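Local structure of aspartate aminotransferase, mitochondrial (Trypanosoma brucei brucei, 4W5K) at residues 68-73 against 292-297; 94-99 against 283-288; 146-151 against 347-352; 129-134 against 172-177. The protein probably catalyses the pyridoxal-phosphate-dependent transfer of amino groups between L-aspartate and 2-oxoglutarate, acting as a homodimer. The protein carries 1 engineered substitution. All blocks are in the same frame, centred on the assembly; numbering follows the deposited sequence. Where two conformers were deposited one is given.

Contact 1: residues 68-73 against 292-297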
loop_
_atom_site.group_PDB
_atom_site.type_symbol
_atom_site.label_atom_id
_atom_site.label_comp_id
_atom_site.label_asym_id
_atom_site.label_seq_id
_atom_site.Cartn_x
_atom_site.Cartn_y
_atom_site.Cartn_z
ATOM N N ILE A 68 -12.433 -2.918 1.710
ATOM C CA ILE A 68 -13.639 -3.042 2.501
ATOM C C ILE A 68 -14.849 -2.661 1.637
ATOM O O ILE A 68 -14.921 -1.533 1.112
ATOM C CB ILE A 68 -13.583 -2.143 3.768
ATOM C CG1 ILE A 68 -12.384 -2.554 4.645
ATOM C CG2 ILE A 68 -14.896 -2.234 4.530
ATOM C CD1 ILE A 68 -12.333 -1.823 5.967
ATOM N N ALA A 69 -15.801 -3.579 1.500
ATOM C CA ALA A 69 -16.896 -3.424 0.537
ATOM C C ALA A 69 -17.754 -2.186 0.805
ATOM O O ALA A 69 -18.142 -1.479 -0.137
ATOM C CB ALA A 69 -17.776 -4.663 0.537
ATOM N N SER A 70 -18.053 -1.917 2.072
ATOM C CA SER A 70 -18.877 -0.746 2.397
ATOM C C SER A 70 -18.139 0.548 2.065
ATOM O O SER A 70 -18.752 1.527 1.625
ATOM C CB SER A 70 -19.299 -0.749 3.861
ATOM O OG SER A 70 -18.191 -0.657 4.737
ATOM N N PHE A 71 -16.833 0.564 2.293
ATOM C CA PHE A 71 -16.022 1.736 1.916
ATOM C C PHE A 71 -16.097 1.972 0.411
ATOM O O PHE A 71 -16.283 3.098 -0.060
ATOM C CB PHE A 71 -14.555 1.546 2.342
ATOM C CG PHE A 71 -13.600 2.486 1.674
ATOM C CD1 PHE A 71 -13.473 3.806 2.119
ATOM C CD2 PHE A 71 -12.852 2.074 0.578
ATOM C CE1 PHE A 71 -12.582 4.681 1.486
ATOM C CE2 PHE A 71 -11.970 2.932 -0.063
ATOM C CZ PHE A 71 -11.844 4.260 0.385
ATOM N N VAL A 72 -15.919 0.908 -0.360
ATOM C CA VAL A 72 -15.917 1.078 -1.812
ATOM C C VAL A 72 -17.275 1.600 -2.293
ATOM O O VAL A 72 -17.336 2.489 -3.142
ATOM C CB VAL A 72 -15.547 -0.239 -2.537
ATOM C CG1 VAL A 72 -15.688 -0.065 -4.062
ATOM C CG2 VAL A 72 -14.118 -0.661 -2.167
ATOM N N GLU A 73 -18.354 1.042 -1.752
ATOM C CA GLU A 73 -19.700 1.497 -2.077
ATOM C C GLU A 73 -19.901 2.988 -1.763
ATOM O O GLU A 73 -20.446 3.736 -2.596
ATOM C CB GLU A 73 -20.723 0.662 -1.310
ATOM C CG GLU A 73 -22.165 1.000 -1.598
ATOM C CD GLU A 73 -23.109 -0.010 -0.983
ATOM O OE1 GLU A 73 -24.284 0.336 -0.756
ATOM O OE2 GLU A 73 -22.664 -1.154 -0.728
ATOM N N VAL A 292 -12.617 4.620 8.637
ATOM C CA VAL A 292 -12.960 6.004 8.978
ATOM C C VAL A 292 -13.921 6.603 7.953
ATOM O O VAL A 292 -14.944 7.191 8.323
ATOM C CB VAL A 292 -11.701 6.877 9.063
ATOM C CG1 VAL A 292 -12.083 8.390 9.070
ATOM C CG2 VAL A 292 -10.899 6.522 10.299
ATOM N N VAL A 293 -13.602 6.424 6.668
ATOM C CA VAL A 293 -14.415 7.044 5.615
ATOM C C VAL A 293 -15.780 6.351 5.573
ATOM O O VAL A 293 -16.813 7.012 5.499
ATOM C CB VAL A 293 -13.693 6.998 4.272
ATOM C CG1 VAL A 293 -14.625 7.392 3.120
ATOM C CG2 VAL A 293 -12.496 7.961 4.298
ATOM N N SER A 294 -15.789 5.022 5.690
ATOM C CA SER A 294 -17.054 4.290 5.651
ATOM C C SER A 294 -17.966 4.672 6.830
ATOM O O SER A 294 -19.188 4.852 6.670
ATOM C CB SER A 294 -16.778 2.777 5.619
ATOM O OG SER A 294 -17.988 2.042 5.674
ATOM N N SER A 295 -17.362 4.819 8.006
ATOM C CA SER A 295 -18.076 5.188 9.214
ATOM C C SER A 295 -18.699 6.574 9.081
ATOM O O SER A 295 -19.846 6.796 9.459
ATOM C CB SER A 295 -17.129 5.151 10.404
ATOM O OG SER A 295 -17.740 5.689 11.565
ATOM N N ILE A 296 -17.923 7.501 8.542
ATOM C CA ILE A 296 -18.411 8.869 8.427
ATOM C C ILE A 296 -19.526 8.951 7.400
ATOM O O ILE A 296 -20.567 9.530 7.674
ATOM C CB ILE A 296 -17.286 9.845 8.068
ATOM C CG1 ILE A 296 -16.354 10.028 9.272
ATOM C CG2 ILE A 296 -17.867 11.184 7.634
ATOM C CD1 ILE A 296 -15.020 10.740 8.955
ATOM N N LEU A 297 -19.335 8.339 6.236
ATOM C CA LEU A 297 -20.285 8.520 5.138
ATOM C C LEU A 297 -21.596 7.768 5.374
ATOM O O LEU A 297 -22.631 8.132 4.816
ATOM C CB LEU A 297 -19.660 8.093 3.814
ATOM C CG LEU A 297 -18.553 9.033 3.327
ATOM C CD1 LEU A 297 -17.898 8.471 2.055
ATOM C CD2 LEU A 297 -19.083 10.490 3.135
#
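Ser294 and Phe71 give up the most surface in this contact, and they illustrate a small residue placed where two helices cross. The CA atoms of Phe71 and Ser294 are 4.6 Å apart, while the axes of the short segments 69-73 and 292-297 approach to 8.6 Å and cross at 62°. At the crossing the CB atoms of Phe71 and Ser294 sit 4.1 Å apart, and the serine hydroxyl lies beside them. The hydroxyl of Ser294 stands anti to its own backbone N (chi1 176°), which sends it out of its helix toward the first turn of the other. There its OG meets Ser70 OG at 2.9 Å in a hydrogen bond for which either serine may be the donor. This bond is the polar tie between the two segments, and Ser70 remains partly exposed.

On the other flank of the crossing the Phe71 ring leans past Val293. It presents its edge, and the CD1-CE1 side of the ring runs by the valine, with Val293 CB lying in the ring plane and Phe71 CE1 reaching Val293 CG1 at 3.8 Å. The two side chains pass at a slant, so the contact is glancing. Around them, Phe243 meets the Phe71 ring at a steep angle, and Phe247 and Leu249 pack on Val293. From the Phe71 side chain to the pyridoxal phosphate is about 10 Å between nearest atoms. The whole is a helix-helix crossing with a serine at its closest point, joining helix 69-80 to helix 287-297 within the aminotransferase fold.

Contact 2: residues 94-99 against 283-288. With PLP (pyridoxal-5'-phosphate), chain C.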
loop_
_atom_site.group_PDB
_atom_site.type_symbol
_atom_site.label_atom_id
_atom_site.label_comp_id
_atom_site.label_asym_id
_atom_site.label_seq_id
_atom_site.Cartn_x
_atom_site.Cartn_y
_atom_site.Cartn_z
ATOM N N SER A 94 -14.929 -0.945 -9.383
ATOM C CA SER A 94 -14.298 -0.121 -8.367
ATOM C C SER A 94 -13.535 -0.927 -7.345
ATOM O O SER A 94 -13.873 -2.091 -7.084
ATOM C CB SER A 94 -15.333 0.741 -7.614
ATOM O OG SER A 94 -16.062 1.600 -8.501
ATOM N N CYS A 95 -12.534 -0.286 -6.744
ATOM C CA CYS A 95 -11.803 -0.886 -5.628
ATOM C C CYS A 95 -11.138 0.174 -4.745
ATOM O O CYS A 95 -10.943 1.331 -5.131
ATOM C CB CYS A 95 -10.729 -1.868 -6.152
ATOM S SG CYS A 95 -9.327 -1.107 -7.041
ATOM N N GLN A 96 -10.800 -0.247 -3.540
ATOM C CA GLN A 96 -9.990 0.544 -2.639
ATOM C C GLN A 96 -8.546 0.540 -3.126
ATOM O O GLN A 96 -8.083 -0.456 -3.696
ATOM C CB GLN A 96 -10.094 -0.046 -1.219
ATOM C CG GLN A 96 -9.187 0.608 -0.174
ATOM C CD GLN A 96 -9.411 0.044 1.230
ATOM O OE1 GLN A 96 -10.397 -0.632 1.481
ATOM N NE2 GLN A 96 -8.534 0.388 2.149
ATOM N N THR A 97 -7.838 1.645 -2.921
ATOM C CA THR A 97 -6.453 1.773 -3.366
ATOM C C THR A 97 -5.599 2.496 -2.337
ATOM O O THR A 97 -6.119 3.088 -1.387
ATOM C CB THR A 97 -6.361 2.551 -4.694
ATOM O OG1 THR A 97 -6.981 3.833 -4.484
ATOM C CG2 THR A 97 -7.098 1.807 -5.836
ATOM N N LEU A 98 -4.284 2.476 -2.543
ATOM C CA LEU A 98 -3.364 3.172 -1.657
ATOM C C LEU A 98 -3.335 4.658 -1.990
ATOM O O LEU A 98 -2.421 5.125 -2.688
ATOM C CB LEU A 98 -1.970 2.563 -1.785
ATOM C CG LEU A 98 -1.935 1.088 -1.389
ATOM C CD1 LEU A 98 -0.606 0.448 -1.726
ATOM C CD2 LEU A 98 -2.180 1.042 0.102
ATOM N N GLY A 99 -4.330 5.385 -1.475
ATOM C CA GLY A 99 -4.534 6.779 -1.838
ATOM C C GLY A 99 -4.849 6.984 -3.309
ATOM O O GLY A 99 -5.070 6.037 -4.071
ATOM N N SER A 283 -1.072 -7.272 -1.945
ATOM C CA SER A 283 -2.013 -8.287 -1.419
ATOM C C SER A 283 -3.412 -7.752 -1.131
ATOM O O SER A 283 -4.396 -8.272 -1.664
ATOM C CB SER A 283 -1.459 -8.965 -0.144
ATOM O OG SER A 283 -2.094 -10.208 0.065
ATOM N N ASN A 284 -3.507 -6.730 -0.272
ATOM C CA ASN A 284 -4.790 -6.144 0.107
ATOM C C ASN A 284 -4.528 -4.824 0.864
ATOM O O ASN A 284 -3.412 -4.579 1.297
ATOM C CB ASN A 284 -5.614 -7.151 0.925
ATOM C CG ASN A 284 -4.805 -7.794 2.026
ATOM O OD1 ASN A 284 -4.400 -7.116 2.949
ATOM N ND2 ASN A 284 -4.524 -9.099 1.901
ATOM N N PRO A 285 -5.514 -3.918 0.894
ATOM C CA PRO A 285 -5.235 -2.539 1.311
ATOM C C PRO A 285 -5.407 -2.312 2.829
ATOM O O PRO A 285 -6.104 -3.051 3.498
ATOM C CB PRO A 285 -6.258 -1.723 0.482
ATOM C CG PRO A 285 -7.481 -2.663 0.480
ATOM C CD PRO A 285 -6.880 -4.069 0.354
ATOM N N PRO A 286 -4.824 -1.218 3.342
ATOM C CA PRO A 286 -4.853 -0.913 4.776
ATOM C C PRO A 286 -6.242 -0.512 5.250
ATOM O O PRO A 286 -6.960 0.296 4.619
ATOM C CB PRO A 286 -3.846 0.228 4.917
ATOM C CG PRO A 286 -3.756 0.866 3.531
ATOM C CD PRO A 286 -3.993 -0.281 2.568
ATOM N N LEU A 287 -6.609 -1.088 6.384
ATOM C CA LEU A 287 -7.926 -0.925 6.988
ATOM C C LEU A 287 -8.311 0.472 7.451
ATOM O O LEU A 287 -9.483 0.848 7.328
ATOM C CB LEU A 287 -8.030 -1.821 8.218
ATOM C CG LEU A 287 -7.987 -3.332 7.992
ATOM C CD1 LEU A 287 -7.677 -3.988 9.309
ATOM C CD2 LEU A 287 -9.323 -3.834 7.431
ATOM N N TYR A 288 -7.366 1.201 8.051
ATOM C CA TYR A 288 -7.722 2.332 8.934
ATOM C C TYR A 288 -8.517 3.416 8.213
ATOM O O TYR A 288 -9.587 3.832 8.674
ATOM C CB TYR A 288 -6.463 2.941 9.551
ATOM C CG TYR A 288 -6.745 4.029 10.570
ATOM C CD1 TYR A 288 -6.808 5.354 10.185
ATOM C CD2 TYR A 288 -6.937 3.724 11.905
ATOM C CE1 TYR A 288 -7.046 6.350 11.094
ATOM C CE2 TYR A 288 -7.180 4.713 12.824
ATOM C CZ TYR A 288 -7.238 6.026 12.405
ATOM O OH TYR A 288 -7.475 7.058 13.290
HETATM N N1 PLP C . -2.839 13.509 -7.564
HETATM C C2 PLP C . -2.729 14.833 -7.212
HETATM C C2A PLP C . -3.116 15.867 -8.220
HETATM C C3 PLP C . -2.269 15.197 -5.947
HETATM O O3 PLP C . -2.134 16.509 -5.582
HETATM C C4 PLP C . -1.924 14.212 -5.031
HETATM C C4A PLP C . -1.655 14.626 -3.611
HETATM O O4A PLP C . -0.568 15.144 -3.340
HETATM C C5 PLP C . -2.036 12.868 -5.386
HETATM C C6 PLP C . -2.512 12.523 -6.652
HETATM C C5A PLP C . -1.637 11.769 -4.411
HETATM O O4P PLP C . -2.614 11.601 -3.423
HETATM P P PLP C . -2.534 10.455 -2.372
HETATM O O1P PLP C . -1.803 10.913 -1.146
HETATM O O2P PLP C . -1.850 9.253 -2.976
HETATM O O3P PLP C . -3.976 10.141 -2.045
#
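The carboxamide of Gln96 is the flat group of this contact, and it is held between two rings. Pro285 lies over one face, its CG 3.4 Å from Gln96 CD and almost directly above it. The Phe71 ring lies on the opposite side, its CE2 packed against the Gln96 methylene CG next to the amide. An extended chain, CG anti to the backbone N (chi1 175°), carries the amide into this slot. At its rim the two polar atoms part ways: OE1 accepts a probable hydrogen bond from the backbone N of Ile68, and NE2 reaches Pro286 O at 2.9 Å in a weak bond bent to 120° at the hydrogen. The acceptance at OE1 is the stronger tie and is what most plausibly sets the rotation of the amide.

Further along the chain, Leu98 turns its CD2 toward the Pro286 ring; the very short approach in the given conformer is doubtful, since a second was deposited. Leu98 centres an inverse gamma turn, and Thr97 OG1 donates to Gly99 O at 2.9 Å across it. The turn delivers Gly99 to the cofactor, its CA 3.4 Å from PLP O3P. Gly100 N and Thr101 OG1 then bind PLP, as does Tyr62 OH of the second subunit. This is the phosphate-binding turn of the fold type I aminotransferases, leading from a strand into helix 99-110 beside the dimer interface.

Contact 3: residues 146-151 against 347-352. With EDO (1,2-ethanediol), chain E.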
loop_
_atom_site.group_PDB
_atom_site.type_symbol
_atom_site.label_atom_id
_atom_site.label_comp_id
_atom_site.label_asym_id
_atom_site.label_seq_id
_atom_site.Cartn_x
_atom_site.Cartn_y
_atom_site.Cartn_z
ATOM N N SER A 146 -1.441 21.692 -24.049
ATOM C CA SER A 146 -1.453 23.067 -23.590
ATOM C C SER A 146 -2.472 23.241 -22.477
ATOM O O SER A 146 -3.591 22.726 -22.553
ATOM C CB SER A 146 -1.764 24.007 -24.751
ATOM O OG SER A 146 -0.795 23.905 -25.780
ATOM N N TYR A 147 -2.083 23.950 -21.426
ATOM C CA TYR A 147 -2.953 24.093 -20.265
ATOM C C TYR A 147 -2.640 25.368 -19.515
ATOM O O TYR A 147 -3.488 26.256 -19.406
ATOM C CB TYR A 147 -2.823 22.878 -19.315
ATOM C CG TYR A 147 -3.798 22.938 -18.162
ATOM C CD1 TYR A 147 -5.126 22.563 -18.333
ATOM C CD2 TYR A 147 -3.393 23.381 -16.904
ATOM C CE1 TYR A 147 -6.029 22.626 -17.286
ATOM C CE2 TYR A 147 -4.299 23.455 -15.832
ATOM C CZ TYR A 147 -5.618 23.075 -16.044
ATOM O OH TYR A 147 -6.537 23.111 -15.024
ATOM N N TYR A 148 -1.419 25.472 -19.001
ATOM C CA TYR A 148 -1.048 26.649 -18.194
ATOM C C TYR A 148 -0.467 27.781 -19.038
ATOM O O TYR A 148 0.386 27.566 -19.910
ATOM C CB TYR A 148 -0.049 26.240 -17.108
ATOM C CG TYR A 148 0.424 27.375 -16.224
ATOM C CD1 TYR A 148 -0.396 27.901 -15.234
ATOM C CD2 TYR A 148 1.702 27.901 -16.362
ATOM C CE1 TYR A 148 0.044 28.934 -14.409
ATOM C CE2 TYR A 148 2.150 28.905 -15.547
ATOM C CZ TYR A 148 1.309 29.427 -14.568
ATOM O OH TYR A 148 1.739 30.461 -13.752
ATOM N N ASP A 149 -0.947 28.994 -18.772
ATOM C CA ASP A 149 -0.491 30.210 -19.455
ATOM C C ASP A 149 0.384 31.008 -18.495
ATOM O O ASP A 149 -0.127 31.612 -17.555
ATOM C CB ASP A 149 -1.706 31.027 -19.912
ATOM C CG ASP A 149 -1.333 32.262 -20.738
ATOM O OD1 ASP A 149 -0.187 32.750 -20.648
ATOM O OD2 ASP A 149 -2.220 32.744 -21.480
ATOM N N PRO A 150 1.707 31.012 -18.715
ATOM C CA PRO A 150 2.589 31.663 -17.739
ATOM C C PRO A 150 2.456 33.201 -17.750
ATOM O O PRO A 150 2.789 33.837 -16.745
ATOM C CB PRO A 150 3.998 31.232 -18.182
ATOM C CG PRO A 150 3.792 30.126 -19.212
ATOM C CD PRO A 150 2.460 30.429 -19.839
ATOM N N ALA A 151 1.961 33.772 -18.840
ATOM C CA ALA A 151 1.795 35.231 -18.913
ATOM C C ALA A 151 0.681 35.682 -17.966
ATOM O O ALA A 151 0.758 36.764 -17.361
ATOM C CB ALA A 151 1.493 35.673 -20.342
ATOM N N MET A 347 -2.225 24.820 -3.664
ATOM C CA MET A 347 -1.037 25.151 -4.450
ATOM C C MET A 347 -1.275 26.300 -5.389
ATOM O O MET A 347 -2.271 26.311 -6.120
ATOM C CB MET A 347 -0.576 23.952 -5.280
ATOM C CG MET A 347 -0.309 22.731 -4.484
ATOM S SD MET A 347 1.091 23.056 -3.410
ATOM C CE MET A 347 1.102 21.540 -2.465
ATOM N N ALA A 348 -0.363 27.271 -5.374
ATOM C CA ALA A 348 -0.514 28.443 -6.233
ATOM C C ALA A 348 0.722 28.652 -7.092
ATOM O O ALA A 348 1.830 28.688 -6.571
ATOM C CB ALA A 348 -0.783 29.699 -5.377
ATOM N N TYR A 349 0.548 28.802 -8.405
ATOM C CA TYR A 349 1.675 29.270 -9.203
ATOM C C TYR A 349 1.671 30.800 -9.075
ATOM O O TYR A 349 0.796 31.471 -9.606
ATOM C CB TYR A 349 1.587 28.807 -10.666
ATOM C CG TYR A 349 2.595 27.703 -11.025
ATOM C CD1 TYR A 349 3.245 27.699 -12.259
ATOM C CD2 TYR A 349 2.888 26.675 -10.128
ATOM C CE1 TYR A 349 4.162 26.691 -12.604
ATOM C CE2 TYR A 349 3.810 25.678 -10.454
ATOM C CZ TYR A 349 4.444 25.698 -11.690
ATOM O OH TYR A 349 5.349 24.691 -12.007
ATOM N N THR A 350 2.677 31.315 -8.376
ATOM C CA THR A 350 2.731 32.730 -8.031
ATOM C C THR A 350 3.171 33.619 -9.192
ATOM O O THR A 350 2.835 34.790 -9.224
ATOM C CB THR A 350 3.697 32.991 -6.859
ATOM O OG1 THR A 350 5.041 32.649 -7.245
ATOM C CG2 THR A 350 3.294 32.184 -5.604
ATOM N N GLY A 351 3.963 33.068 -10.106
ATOM C CA GLY A 351 4.591 33.831 -11.163
ATOM C C GLY A 351 5.899 34.453 -10.727
ATOM O O GLY A 351 6.505 35.221 -11.467
ATOM N N LEU A 352 6.352 34.138 -9.514
ATOM C CA LEU A 352 7.665 34.605 -9.092
ATOM C C LEU A 352 8.714 33.918 -9.958
ATOM O O LEU A 352 8.585 32.735 -10.283
ATOM C CB LEU A 352 7.897 34.330 -7.604
ATOM C CG LEU A 352 6.999 35.113 -6.636
ATOM C CD1 LEU A 352 7.045 34.543 -5.229
ATOM C CD2 LEU A 352 7.393 36.565 -6.602
HETATM C C1 EDO E . 3.783 38.197 -10.595
HETATM O O1 EDO E . 3.046 37.020 -10.935
HETATM C C2 EDO E . 2.803 39.362 -10.533
HETATM O O2 EDO E . 2.065 39.417 -11.769
#
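Two tyrosines, Tyr148 and Tyr349, carry the tight part of this contact. They form a T-shaped pair in which the edge of Tyr349 is directed at the face of Tyr148, with centroids 5.1 Å apart and planes at 82°. Tyr349 CD1 leads, coming to 3.5 Å from Tyr148 CZ. The phenol oxygen continues the fit, because Tyr148 OH lies in the plane of the Tyr349 ring and 3.5 Å from Tyr349 CB. The first torsion of Tyr349 is away from the usual staggered positions (chi1 -107°); together with the turn of the ring about CB-CG, it brings CD1 to the Tyr148 ring.

The rest is loose. Beyond the rings the chains diverge into two separate turns: an Asx turn, where Asp149 OD1 accepts from Ala151 N, and an ST turn, where Thr350 OG1 accepts from Leu352 N at 3.0 Å. Gly351 is exposed here, and ethanediol, probably from the crystallisation liquor, donates from O1 to Thr350 O at 2.8 Å; Lys153 and Asp336 hold the same molecule. The aromatic pair thus bridges strand 141-149 of the large mixed sheet and the two-stranded sheet of 347-349 with 373-375, consistent with a seam between the large, cofactor-binding domain and the small domain of a fold type I aminotransferase.

Contact 4: residues 129-134 against 172-177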
loop_
_atom_site.group_PDB
_atom_site.type_symbol
_atom_site.label_atom_id
_atom_site.label_comp_id
_atom_site.label_asym_id
_atom_site.label_seq_id
_atom_site.Cartn_x
_atom_site.Cartn_y
_atom_site.Cartn_z
ATOM N N PRO A 129 4.113 16.196 -10.581
ATOM C CA PRO A 129 5.410 15.579 -10.863
ATOM C C PRO A 129 5.369 14.051 -10.885
ATOM O O PRO A 129 5.972 13.456 -11.768
ATOM C CB PRO A 129 6.286 16.092 -9.718
ATOM C CG PRO A 129 5.706 17.466 -9.435
ATOM C CD PRO A 129 4.223 17.290 -9.593
ATOM N N ASN A 130 4.650 13.419 -9.961
ATOM C CA ASN A 130 4.720 11.954 -9.889
ATOM C C ASN A 130 3.935 11.265 -11.008
ATOM O O ASN A 130 4.128 10.073 -11.242
ATOM C CB ASN A 130 4.211 11.466 -8.517
ATOM C CG ASN A 130 4.644 10.004 -8.174
ATOM O OD1 ASN A 130 5.694 9.505 -8.599
ATOM N ND2 ASN A 130 3.809 9.330 -7.388
ATOM N N HIS A 131 3.078 12.005 -11.718
ATOM C CA HIS A 131 2.275 11.400 -12.779
ATOM C C HIS A 131 3.170 10.765 -13.834
ATOM O O HIS A 131 2.866 9.682 -14.353
ATOM C CB HIS A 131 1.349 12.433 -13.451
ATOM C CG HIS A 131 0.049 12.634 -12.741
ATOM N ND1 HIS A 131 -0.683 13.797 -12.853
ATOM C CD2 HIS A 131 -0.670 11.811 -11.941
ATOM C CE1 HIS A 131 -1.787 13.689 -12.137
ATOM N NE2 HIS A 131 -1.804 12.497 -11.569
ATOM N N GLU A 132 4.282 11.418 -14.159
ATOM C CA GLU A 132 5.144 10.876 -15.212
ATOM C C GLU A 132 5.660 9.477 -14.869
ATOM O O GLU A 132 5.579 8.552 -15.675
ATOM C CB GLU A 132 6.337 11.802 -15.480
ATOM C CG GLU A 132 7.137 11.345 -16.692
ATOM C CD GLU A 132 8.187 12.354 -17.126
ATOM O OE1 GLU A 132 8.881 12.902 -16.249
ATOM O OE2 GLU A 132 8.307 12.608 -18.347
ATOM N N SER A 133 6.186 9.328 -13.659
ATOM C CA SER A 133 6.749 8.054 -13.248
ATOM C C SER A 133 5.681 6.974 -13.079
ATOM O O SER A 133 5.897 5.811 -13.456
ATOM C CB SER A 133 7.531 8.188 -11.939
ATOM O OG SER A 133 8.170 6.924 -11.702
ATOM N N ILE A 134 4.560 7.344 -12.471
ATOM C CA ILE A 134 3.439 6.409 -12.302
ATOM C C ILE A 134 3.089 5.774 -13.635
ATOM O O ILE A 134 3.029 4.548 -13.769
ATOM C CB ILE A 134 2.188 7.115 -11.739
ATOM C CG1 ILE A 134 2.396 7.524 -10.269
ATOM C CG2 ILE A 134 0.966 6.196 -11.799
ATOM C CD1 ILE A 134 1.348 8.541 -9.749
ATOM N N VAL A 172 -5.679 8.412 -24.327
ATOM C CA VAL A 172 -6.012 8.541 -22.911
ATOM C C VAL A 172 -5.669 9.980 -22.460
ATOM O O VAL A 172 -4.556 10.466 -22.708
ATOM C CB VAL A 172 -5.271 7.494 -22.065
ATOM C CG1 VAL A 172 -5.605 7.661 -20.583
ATOM C CG2 VAL A 172 -5.632 6.087 -22.568
ATOM N N ILE A 173 -6.618 10.661 -21.822
ATOM C CA ILE A 173 -6.434 12.073 -21.477
ATOM C C ILE A 173 -6.565 12.244 -19.978
ATOM O O ILE A 173 -7.648 12.052 -19.431
ATOM C CB ILE A 173 -7.481 12.975 -22.157
ATOM C CG1 ILE A 173 -7.543 12.725 -23.678
ATOM C CG2 ILE A 173 -7.220 14.477 -21.848
ATOM C CD1 ILE A 173 -6.296 13.158 -24.460
ATOM N N LEU A 174 -5.450 12.574 -19.335
ATOM C CA LEU A 174 -5.390 12.818 -17.890
ATOM C C LEU A 174 -5.840 14.243 -17.562
ATOM O O LEU A 174 -5.271 15.185 -18.107
ATOM C CB LEU A 174 -3.962 12.608 -17.397
ATOM C CG LEU A 174 -3.675 12.737 -15.900
ATOM C CD1 LEU A 174 -4.437 11.646 -15.156
ATOM C CD2 LEU A 174 -2.172 12.570 -15.697
ATOM N N VAL A 175 -6.831 14.389 -16.684
ATOM C CA VAL A 175 -7.298 15.730 -16.284
ATOM C C VAL A 175 -7.426 15.791 -14.764
ATOM O O VAL A 175 -7.798 14.797 -14.139
ATOM C CB VAL A 175 -8.659 16.108 -16.933
ATOM C CG1 VAL A 175 -8.549 16.184 -18.474
ATOM C CG2 VAL A 175 -9.790 15.157 -16.490
ATOM N N HIS A 176 -7.130 16.952 -14.183
ATOM C CA HIS A 176 -7.327 17.140 -12.731
ATOM C C HIS A 176 -8.776 17.623 -12.520
ATOM O O HIS A 176 -9.197 18.566 -13.179
ATOM C CB HIS A 176 -6.360 18.184 -12.155
ATOM C CG HIS A 176 -4.904 17.851 -12.310
ATOM N ND1 HIS A 176 -3.982 18.117 -11.314
ATOM C CD2 HIS A 176 -4.205 17.307 -13.339
ATOM C CE1 HIS A 176 -2.779 17.748 -11.725
ATOM N NE2 HIS A 176 -2.886 17.254 -12.949
ATOM N N ALA A 177 -9.533 17.007 -11.614
ATOM C CA ALA A 177 -10.952 17.356 -11.447
ATOM C C ALA A 177 -11.151 18.794 -10.958
ATOM O O ALA A 177 -12.102 19.464 -11.358
ATOM C CB ALA A 177 -11.627 16.392 -10.487
HETATM O O HOH W 1 -0.560 16.122 -14.148
#
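His131 and Leu174 make the apolar part of the contact through a CH-pi interaction. The methyl CD2 of Leu174 sits over one face of the imidazole, 3.7 Å from its centroid and 20° off the ring normal. It is displaced toward the rim, so that the nearest ring atom is His131 ND1, at 3.4 Å from Leu174 CD2. With CG anti to the backbone N (chi1 -177°) the leucine chain points off strand 172-176 toward helix 129-137, and its second torsion sets CD2 over the ring.

The second kind is aromatic. His176 approaches the edge of the same ring, its NE2 lying in the plane of the His131 imidazole and 3.8 Å from His131 CE1. The two planes stand at 84°, but the pair is neither a stack nor edge-to-face. Tyr128 also packs edge-to-face with His131.

Polar contacts complete the set. One water spans the gap in the plane of both imidazoles, 2.7 Å from His131 ND1 and 2.9 Å from His176 NE2. The far nitrogen of His131, NE2, is hydrogen-bonded to Asp209 OD2. Both nitrogens of this buried ring therefore have partners, which fixes its rotation. His176 touches the cofactor, and Asp209 belongs to its pocket; in relatives the equivalent aspartate faces the pyridine nitrogen. The chemistry is consistent with a second-shell role for His131, probably positioning Asp209 through NE2 while it shares a water with His176.

Contacts 1, 2 and 4 are buried, whereas contact 3 is only partly buried. Contacts 1 and 2 share helix 287-297 and touch directly, through Ile68 and Phe71 on Gln96, with contact 2 nested in the chain loop closed by contact 1. Contacts 2, 3 and 4 all reach the large mixed sheet, but at different strands: 2 and 4 serve the cofactor pocket and touch the second subunit, while 3 lies on the opposite side of the chain's centre from 1 and 2. Chemistry follows place: hydroxyl pairing between helices in 1, a sandwiched amide in 2, paired phenols in 3, and imidazoles bridged by one water, with a leucine methyl over one of them, in 4.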